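Local coordinates for translocator protein BipD (Burkholderia pseudomallei, PDB 3NFT) that is required for invasion of epithelial cells and survival within host cells, and probably regulates type III secretion of the effectors BipB and BipC, at residues 27-33 against 283-288; 168-174 against 239-244; 92-96 against 276-280. All coordinates share one frame. Where two conformers were deposited one is given. Residues are numbered along the deposited sequence.

Interaction 1: residues 27-33 against 283-288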
loop_
_atom_site.group_PDB
_atom_site.type_symbol
_atom_site.label_atom_id
_atom_site.label_comp_id
_atom_site.label_asym_id
_atom_site.label_seq_id
_atom_site.Cartn_x
_atom_site.Cartn_y
_atom_site.Cartn_z
ATOM N N ALA A 27 0.800 8.059 16.846
ATOM C CA ALA A 27 0.044 7.774 18.097
ATOM C C ALA A 27 -0.339 6.298 18.195
ATOM O O ALA A 27 -0.818 5.716 17.225
ATOM C CB ALA A 27 -1.201 8.647 18.150
ATOM N N MET A 28 -0.141 5.701 19.368
ATOM C CA MET A 28 -0.413 4.275 19.576
ATOM C C MET A 28 -1.668 4.009 20.411
ATOM O O MET A 28 -2.300 2.960 20.247
ATOM C CB MET A 28 0.807 3.587 20.202
ATOM C CG MET A 28 2.018 3.613 19.276
ATOM S SD MET A 28 3.518 2.856 19.933
ATOM C CE MET A 28 4.412 2.555 18.407
ATOM N N THR A 29 -2.023 4.938 21.302
ATOM C CA THR A 29 -3.255 4.827 22.092
ATOM C C THR A 29 -4.236 5.952 21.762
ATOM O O THR A 29 -3.888 6.923 21.089
ATOM C CB THR A 29 -2.966 4.865 23.609
ATOM O OG1 THR A 29 -2.633 6.204 24.014
ATOM C CG2 THR A 29 -1.807 3.911 23.956
ATOM N N ASP A 30 -5.468 5.803 22.244
ATOM C CA ASP A 30 -6.494 6.823 22.066
ATOM C C ASP A 30 -6.104 8.151 22.722
ATOM O O ASP A 30 -6.341 9.209 22.149
ATOM C CB ASP A 30 -7.844 6.340 22.587
ATOM C CG ASP A 30 -8.425 5.181 21.766
ATOM O OD1 ASP A 30 -9.470 4.651 22.174
ATOM O OD2 ASP A 30 -7.862 4.795 20.718
ATOM N N ASP A 31 -5.506 8.094 23.917
ATOM C CA ASP A 31 -5.007 9.307 24.567
ATOM C C ASP A 31 -3.935 9.957 23.687
ATOM O O ASP A 31 -3.906 11.176 23.536
ATOM C CB ASP A 31 -4.454 8.988 25.970
ATOM C CG ASP A 31 -4.295 10.231 26.843
ATOM O OD1 ASP A 31 -3.220 10.393 27.447
ATOM O OD2 ASP A 31 -5.241 11.046 26.928
ATOM N N ASP A 32 -3.072 9.134 23.087
ATOM C CA ASP A 32 -2.062 9.638 22.156
ATOM C C ASP A 32 -2.719 10.351 20.980
ATOM O O ASP A 32 -2.241 11.378 20.536
ATOM C CB ASP A 32 -1.183 8.518 21.578
ATOM C CG ASP A 32 -0.241 7.897 22.581
ATOM O OD1 ASP A 32 -0.023 8.474 23.664
ATOM O OD2 ASP A 32 0.310 6.822 22.252
ATOM N N LEU A 33 -3.793 9.779 20.432
ATOM C CA LEU A 33 -4.469 10.412 19.315
ATOM C C LEU A 33 -5.005 11.783 19.708
ATOM O O LEU A 33 -4.828 12.763 18.976
ATOM C CB LEU A 33 -5.600 9.521 18.767
ATOM C CG LEU A 33 -5.141 8.345 17.897
ATOM C CD1 LEU A 33 -6.236 7.286 17.673
ATOM C CD2 LEU A 33 -4.674 8.882 16.558
ATOM N N VAL A 283 -3.857 4.974 11.946
ATOM C CA VAL A 283 -2.788 5.667 12.647
ATOM C C VAL A 283 -2.041 4.703 13.565
ATOM O O VAL A 283 -0.813 4.747 13.641
ATOM C CB VAL A 283 -3.312 6.867 13.453
ATOM C CG1 VAL A 283 -2.200 7.403 14.403
ATOM C CG2 VAL A 283 -3.811 7.911 12.513
ATOM N N LYS A 284 -2.779 3.850 14.287
ATOM C CA LYS A 284 -2.139 2.869 15.182
ATOM C C LYS A 284 -1.257 1.885 14.401
ATOM O O LYS A 284 -0.154 1.543 14.826
ATOM C CB LYS A 284 -3.195 2.134 16.004
ATOM C CG LYS A 284 -3.851 3.010 17.077
ATOM C CD LYS A 284 -5.052 2.352 17.721
ATOM C CE LYS A 284 -5.770 3.331 18.653
ATOM N NZ LYS A 284 -6.843 2.671 19.452
ATOM N N VAL A 285 -1.730 1.461 13.230
ATOM C CA VAL A 285 -0.939 0.607 12.344
ATOM C C VAL A 285 0.324 1.311 11.842
ATOM O O VAL A 285 1.423 0.767 11.906
ATOM C CB VAL A 285 -1.783 0.083 11.148
ATOM C CG1 VAL A 285 -0.888 -0.545 10.089
ATOM C CG2 VAL A 285 -2.790 -0.921 11.671
ATOM N N LEU A 286 0.177 2.534 11.368
ATOM C CA LEU A 286 1.301 3.287 10.837
ATOM C C LEU A 286 2.339 3.603 11.921
ATOM O O LEU A 286 3.538 3.517 11.665
ATOM C CB LEU A 286 0.820 4.587 10.196
ATOM C CG LEU A 286 0.031 4.512 8.885
ATOM C CD1 LEU A 286 -0.542 5.917 8.560
ATOM C CD2 LEU A 286 0.899 4.006 7.759
ATOM N N SER A 287 1.865 3.931 13.128
ATOM C CA SER A 287 2.761 4.230 14.238
ATOM C C SER A 287 3.558 3.006 14.624
ATOM O O SER A 287 4.768 3.095 14.850
ATOM C CB SER A 287 1.950 4.727 15.432
ATOM O OG SER A 287 1.322 5.908 15.034
ATOM N N GLY A 288 2.887 1.852 14.683
ATOM C CA GLY A 288 3.559 0.592 14.967
ATOM C C GLY A 288 4.572 0.227 13.907
ATOM O O GLY A 288 5.683 -0.232 14.228
#
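A capping box opens the short N-terminal helix 30-35, which lies with the residues before it against the long C-terminal helix 244-295, most of which is predicted to be coiled coil. Thr29 is the N-cap: Asp32 N donates to Thr29 OG1 (3.1 Å), and Asp32 OD2 in turn accepts from Thr29 N and Met28 N, both at 3.1 Å. The box fixes the start of the helix, and Ala27, Met28, Asp30 and Leu33 make most of the contact. This cover is consistent with the N-terminal domain acting as an intramolecular chaperone against premature oligomerization. Two polar bonds cross. Ala27 N, the first modelled backbone nitrogen, donates to Ser287 OG at 2.9 Å. Further along, Lys284 runs extended past the loop, its CG 3.5 Å from Met28 O, and ends in a salt bridge from NZ to Asp30 OD2 (2.7 Å). Apolar contacts fill the rest. Leu33 CD2 meets Val283 CG1 at 3.6 Å, and both side chains also touch Leu95 of helix 76-103, so the contact merges into the helical core. Ala27 CB adds a looser contact, 4.1 Å from Val283 CG1. Lys284 also packs on Thr292 of the second subunit. The CB of Met28 points away from the helix, yet its extended side chain runs alongside it, so that CE lies 3.6 Å from Ser287 O and 4.1 Å from Gly288 CA.

Interaction 2: residues 168-174 against 239-244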
loop_
_atom_site.group_PDB
_atom_site.type_symbol
_atom_site.label_atom_id
_atom_site.label_comp_id
_atom_site.label_asym_id
_atom_site.label_seq_id
_atom_site.Cartn_x
_atom_site.Cartn_y
_atom_site.Cartn_z
ATOM N N LYS A 168 -58.049 27.061 14.240
ATOM C CA LYS A 168 -59.250 27.618 13.617
ATOM C C LYS A 168 -60.431 27.174 14.470
ATOM O O LYS A 168 -60.546 25.998 14.802
ATOM C CB LYS A 168 -59.403 27.083 12.185
ATOM C CG LYS A 168 -60.621 27.600 11.413
ATOM C CD LYS A 168 -60.395 28.996 10.918
ATOM C CE LYS A 168 -61.641 29.583 10.311
ATOM N NZ LYS A 168 -61.366 30.966 9.852
ATOM N N ASP A 169 -61.322 28.091 14.822
ATOM C CA ASP A 169 -62.525 27.720 15.572
ATOM C C ASP A 169 -62.085 27.129 16.907
ATOM O O ASP A 169 -60.976 27.376 17.362
ATOM C CB ASP A 169 -63.380 26.698 14.793
ATOM C CG ASP A 169 -63.647 27.116 13.367
ATOM O OD1 ASP A 169 -63.990 28.301 13.126
ATOM O OD2 ASP A 169 -63.518 26.248 12.481
ATOM N N ASP A 170 -62.932 26.321 17.524
ATOM C CA ASP A 170 -62.585 25.723 18.808
ATOM C C ASP A 170 -61.981 24.334 18.658
ATOM O O ASP A 170 -61.341 23.832 19.583
ATOM C CB ASP A 170 -63.830 25.694 19.689
ATOM C CG ASP A 170 -64.405 27.087 19.907
ATOM O OD1 ASP A 170 -63.827 27.852 20.722
ATOM O OD2 ASP A 170 -65.423 27.421 19.252
ATOM N N LYS A 171 -62.163 23.730 17.484
ATOM C CA LYS A 171 -61.809 22.331 17.276
ATOM C C LYS A 171 -61.117 22.028 15.942
ATOM O O LYS A 171 -60.831 20.864 15.645
ATOM C CB LYS A 171 -63.051 21.439 17.439
ATOM C CG LYS A 171 -64.402 22.171 17.384
ATOM C CD LYS A 171 -64.722 22.776 15.998
ATOM C CE LYS A 171 -65.919 23.720 16.096
ATOM N NZ LYS A 171 -66.280 24.392 14.810
ATOM N N ASN A 172 -60.831 23.057 15.148
ATOM C CA ASN A 172 -60.241 22.848 13.827
ATOM C C ASN A 172 -58.843 23.433 13.728
ATOM O O ASN A 172 -58.396 24.171 14.613
ATOM C CB ASN A 172 -61.143 23.435 12.737
ATOM C CG ASN A 172 -62.533 22.779 12.681
ATOM O OD1 ASN A 172 -63.547 23.472 12.594
ATOM N ND2 ASN A 172 -62.579 21.463 12.709
ATOM N N MET A 173 -58.120 23.027 12.690
ATOM C CA MET A 173 -56.791 23.515 12.353
ATOM C C MET A 173 -56.860 24.103 10.951
ATOM O O MET A 173 -57.561 23.579 10.082
ATOM C CB MET A 173 -55.775 22.380 12.346
ATOM C CG MET A 173 -55.638 21.649 13.656
ATOM S SD MET A 173 -54.871 22.672 14.925
ATOM C CE MET A 173 -53.134 22.520 14.609
ATOM N N LYS A 174 -56.165 25.198 10.732
ATOM C CA LYS A 174 -56.014 25.774 9.411
ATOM C C LYS A 174 -54.599 25.525 8.950
ATOM O O LYS A 174 -53.626 25.773 9.684
ATOM C CB LYS A 174 -56.332 27.265 9.409
ATOM C CG LYS A 174 -56.143 27.961 8.079
ATOM C CD LYS A 174 -56.390 29.463 8.195
ATOM C CE LYS A 174 -56.120 30.202 6.895
ATOM N NZ LYS A 174 -56.531 31.647 6.982
ATOM N N GLY A 239 -55.594 27.751 2.792
ATOM C CA GLY A 239 -56.891 27.939 3.357
ATOM C C GLY A 239 -57.620 26.712 3.849
ATOM O O GLY A 239 -58.816 26.781 4.191
ATOM N N THR A 240 -56.929 25.584 3.883
ATOM C CA THR A 240 -57.553 24.326 4.265
ATOM C C THR A 240 -57.886 24.314 5.736
ATOM O O THR A 240 -57.046 24.653 6.572
ATOM C CB THR A 240 -56.652 23.142 3.925
ATOM O OG1 THR A 240 -56.576 23.034 2.492
ATOM C CG2 THR A 240 -57.196 21.821 4.516
ATOM N N VAL A 241 -59.119 23.964 6.037
ATOM C CA VAL A 241 -59.583 23.837 7.403
ATOM C C VAL A 241 -59.916 22.377 7.664
ATOM O O VAL A 241 -60.778 21.777 7.001
ATOM C CB VAL A 241 -60.774 24.752 7.707
ATOM C CG1 VAL A 241 -61.272 24.493 9.130
ATOM C CG2 VAL A 241 -60.376 26.210 7.542
ATOM N N TRP A 242 -59.197 21.787 8.611
ATOM C CA TRP A 242 -59.372 20.376 8.961
ATOM C C TRP A 242 -59.797 20.219 10.418
ATOM O O TRP A 242 -59.293 20.916 11.310
ATOM C CB TRP A 242 -58.071 19.603 8.780
ATOM C CG TRP A 242 -57.739 19.133 7.403
ATOM C CD1 TRP A 242 -58.617 18.879 6.386
ATOM C CD2 TRP A 242 -56.443 18.762 6.917
ATOM N NE1 TRP A 242 -57.928 18.409 5.283
ATOM C CE2 TRP A 242 -56.594 18.324 5.593
ATOM C CE3 TRP A 242 -55.156 18.793 7.463
ATOM C CZ2 TRP A 242 -55.502 17.927 4.807
ATOM C CZ3 TRP A 242 -54.089 18.396 6.684
ATOM C CH2 TRP A 242 -54.272 17.945 5.378
ATOM N N ASP A 243 -60.668 19.252 10.660
ATOM C CA ASP A 243 -60.916 18.793 12.010
ATOM C C ASP A 243 -59.625 18.203 12.556
ATOM O O ASP A 243 -58.716 17.800 11.802
ATOM C CB ASP A 243 -62.032 17.750 12.039
ATOM C CG ASP A 243 -61.739 16.561 11.147
ATOM O OD1 ASP A 243 -61.728 16.731 9.893
ATOM O OD2 ASP A 243 -61.507 15.464 11.682
ATOM N N THR A 244 -59.545 18.138 13.879
ATOM C CA THR A 244 -58.342 17.644 14.503
ATOM C C THR A 244 -57.953 16.258 13.995
ATOM O O THR A 244 -56.771 16.002 13.738
ATOM C CB THR A 244 -58.500 17.630 16.020
ATOM O OG1 THR A 244 -58.732 18.966 16.456
ATOM C CG2 THR A 244 -57.238 17.064 16.641
HETATM O O HOH W 1 -62.105 18.563 15.662
#
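Strands 172-175 and 240-243 pair as an antiparallel sheet, with 172-175 in the middle and the hairpin partner 165-168 on its far side. Met173 and Trp242 form the hydrogen-bonded pair and satisfy each other fully: Met173 N donates to Trp242 O and Trp242 N to Met173 O, both at 2.8 Å and nearly straight. Their side chains share one face, where the indole meets Trp250. Asn172 with Asp243 and Lys174 with Val241 are non-hydrogen-bonded pairs; the backbone of Asn172 and Lys174 finds partners on strand 165-168. Asn172 N and O bond back to Lys168 O and N across the hairpin, and Asn172 O also accepts from Arg62. Lys174 has its backbone hydrogen bonds with Ser166, and Thr240 with Ile175. Close CA-H...O contacts supplement the pairing, Lys174 CA to Thr240 O at 3.2 Å and Val241 CA to Met173 O at 3.4 Å. Beside Lys174, the CG1 of Val241 rests 3.9 Å from Lys168 CG and 3.8 Å from Asn172 CB. Where the strand passes into the long helix 244-295, Asp243 is the N-cap, its side chain capping a backbone N just past the segment, and its OD1 forms a salt bridge with Arg246. Thr240 OG1 bonds to Pro237 O. The busiest acceptor is Lys171 O, at the end of the turn: Thr244 OG1 donates to it at 2.9 Å and Thr244 N only weakly at 3.5 Å, while water 1 donates to Lys171 O at 2.6 Å and accepts from Thr244 N at 3.1 Å.

Interaction 3: residues 92-96 against 276-280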
loop_
_atom_site.group_PDB
_atom_site.type_symbol
_atom_site.label_atom_id
_atom_site.label_comp_id
_atom_site.label_asym_id
_atom_site.label_seq_id
_atom_site.Cartn_x
_atom_site.Cartn_y
_atom_site.Cartn_z
ATOM N N GLN A 92 -7.156 15.122 11.129
ATOM C CA GLN A 92 -6.775 13.809 10.644
ATOM C C GLN A 92 -5.736 13.906 9.534
ATOM O O GLN A 92 -4.744 13.167 9.522
ATOM C CB GLN A 92 -7.990 13.065 10.130
ATOM C CG GLN A 92 -8.957 12.587 11.163
ATOM C CD GLN A 92 -10.208 11.979 10.542
ATOM O OE1 GLN A 92 -10.777 12.548 9.610
ATOM N NE2 GLN A 92 -10.662 10.820 11.084
ATOM N N ARG A 93 -5.985 14.794 8.574
ATOM C CA ARG A 93 -5.037 14.987 7.467
ATOM C C ARG A 93 -3.673 15.435 7.980
ATOM O O ARG A 93 -2.631 14.961 7.515
ATOM C CB ARG A 93 -5.584 16.007 6.462
ATOM C CG ARG A 93 -4.725 16.092 5.191
ATOM C CD ARG A 93 -5.327 16.974 4.096
ATOM N NE ARG A 93 -4.500 16.945 2.873
ATOM C CZ ARG A 93 -4.746 16.228 1.771
ATOM N NH1 ARG A 93 -5.816 15.444 1.663
ATOM N NH2 ARG A 93 -3.906 16.313 0.741
ATOM N N ASN A 94 -3.686 16.366 8.930
ATOM C CA ASN A 94 -2.436 16.880 9.510
ATOM C C ASN A 94 -1.633 15.747 10.150
ATOM O O ASN A 94 -0.412 15.672 9.977
ATOM C CB ASN A 94 -2.713 17.959 10.555
ATOM C CG ASN A 94 -3.129 19.306 9.960
ATOM O OD1 ASN A 94 -3.588 20.182 10.699
ATOM N ND2 ASN A 94 -2.973 19.483 8.653
ATOM N N LEU A 95 -2.307 14.863 10.879
ATOM C CA LEU A 95 -1.617 13.755 11.532
ATOM C C LEU A 95 -1.030 12.796 10.483
ATOM O O LEU A 95 0.083 12.322 10.606
ATOM C CB LEU A 95 -2.551 13.029 12.503
ATOM C CG LEU A 95 -2.005 11.800 13.248
ATOM C CD1 LEU A 95 -0.644 12.068 13.893
ATOM C CD2 LEU A 95 -3.003 11.305 14.302
ATOM N N LEU A 96 -1.798 12.483 9.455
ATOM C CA LEU A 96 -1.257 11.651 8.367
ATOM C C LEU A 96 -0.038 12.291 7.703
ATOM O O LEU A 96 0.937 11.614 7.404
ATOM C CB LEU A 96 -2.344 11.333 7.327
ATOM C CG LEU A 96 -3.451 10.378 7.774
ATOM C CD1 LEU A 96 -4.437 10.086 6.633
ATOM C CD2 LEU A 96 -2.924 9.076 8.311
ATOM N N ASN A 276 -14.194 6.936 11.104
ATOM C CA ASN A 276 -13.328 7.523 12.115
ATOM C C ASN A 276 -12.590 6.455 12.914
ATOM O O ASN A 276 -11.444 6.637 13.258
ATOM C CB ASN A 276 -14.129 8.414 13.048
ATOM C CG ASN A 276 -14.437 9.775 12.436
ATOM O OD1 ASN A 276 -13.754 10.220 11.502
ATOM N ND2 ASN A 276 -15.398 10.495 13.036
ATOM N N SER A 277 -13.263 5.343 13.217
ATOM C CA SER A 277 -12.622 4.185 13.838
ATOM C C SER A 277 -11.523 3.622 12.938
ATOM O O SER A 277 -10.410 3.358 13.394
ATOM C CB SER A 277 -13.669 3.125 14.192
ATOM O OG SER A 277 -13.053 1.966 14.724
ATOM N N ASN A 278 -11.829 3.462 11.639
ATOM C CA ASN A 278 -10.821 3.034 10.662
ATOM C C ASN A 278 -9.608 3.977 10.616
ATOM O O ASN A 278 -8.464 3.526 10.490
ATOM C CB ASN A 278 -11.429 2.899 9.262
ATOM C CG ASN A 278 -12.224 1.609 9.082
ATOM O OD1 ASN A 278 -12.153 0.695 9.915
ATOM N ND2 ASN A 278 -12.943 1.498 7.953
ATOM N N PHE A 279 -9.841 5.283 10.733
ATOM C CA PHE A 279 -8.742 6.226 10.746
ATOM C C PHE A 279 -7.848 6.001 11.973
ATOM O O PHE A 279 -6.630 5.921 11.863
ATOM C CB PHE A 279 -9.203 7.682 10.742
ATOM C CG PHE A 279 -8.070 8.641 10.891
ATOM C CD1 PHE A 279 -7.369 9.106 9.780
ATOM C CD2 PHE A 279 -7.665 9.069 12.149
ATOM C CE1 PHE A 279 -6.301 9.976 9.917
ATOM C CE2 PHE A 279 -6.581 9.956 12.275
ATOM C CZ PHE A 279 -5.897 10.377 11.162
ATOM N N ASP A 280 -8.476 5.897 13.131
ATOM C CA ASP A 280 -7.719 5.652 14.359
ATOM C C ASP A 280 -6.876 4.373 14.235
ATOM O O ASP A 280 -5.703 4.345 14.632
ATOM C CB ASP A 280 -8.668 5.583 15.541
ATOM C CG ASP A 280 -9.252 6.939 15.905
ATOM O OD1 ASP A 280 -10.067 6.992 16.858
ATOM O OD2 ASP A 280 -8.878 7.965 15.281
HETATM O O HOH W 2 -10.901 9.428 13.789
HETATM O O HOH W 3 -12.972 10.830 8.845
#
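Gln92 lays its aliphatic part over one face of the Phe279 ring, a CH-pi contact with CG 3.6 Å from the ring centroid and 8° off its normal. The ring, on helix 244-295, spans the gap to helix 76-103; the short helical segments run nearly parallel (20°) but their axes stay 12.2 Å apart. At the ring's edge sit two leucines, Leu96 with CG 3.6 Å from Phe279 CE1 and Leu95 with CD2 4.3 Å from Phe279 CE2. Ile137 of helix 121-160 touches Gln92, Leu96 and Phe279, so a third helix joins the cluster. The amide of Gln92 reaches past the ring to Asn276, where NE2 donates a weak bond to OD1 (3.2 Å). Water 3 strengthens the link, donating to Gln92 OE1 at 2.9 Å and to Asn276 OD1 at 2.8 Å; water 2 donates to Asn276 O (2.9 Å) and accepts weakly from Gln92 NE2 (3.1 Å). Asn276 ND2 is held by Glu44. One glutamine serves two environments, its methylenes packing as a hydrocarbon and its amide bound to Asn276 by one weak direct bond and two bridging waters, so a polar group enters a largely apolar interface with partners supplied.

How the interactions relate
Interactions 1 and 3 are neighbours on helix 244-295, their centres 10 Å apart, and they share one apolar cluster: Leu33 CD2 lies 3.7 Å from Leu95 CD2, and Val283 CG2 3.9 Å from the same Leu95 CD2. All touching residues of interaction 3 are buried, helix to helix, with an aromatic ring and ordered water; interaction 1 is partly buried, adding a salt bridge and a backbone-to-serine bond where the first modelled residues cover the bundle. Interaction 2 lies at the surface on the opposite side of the chain's centre, its centre 61 Å from that of interaction 1, and relies on backbone pairing. Strand 240-243 leads directly into helix 244-295, which connects all three.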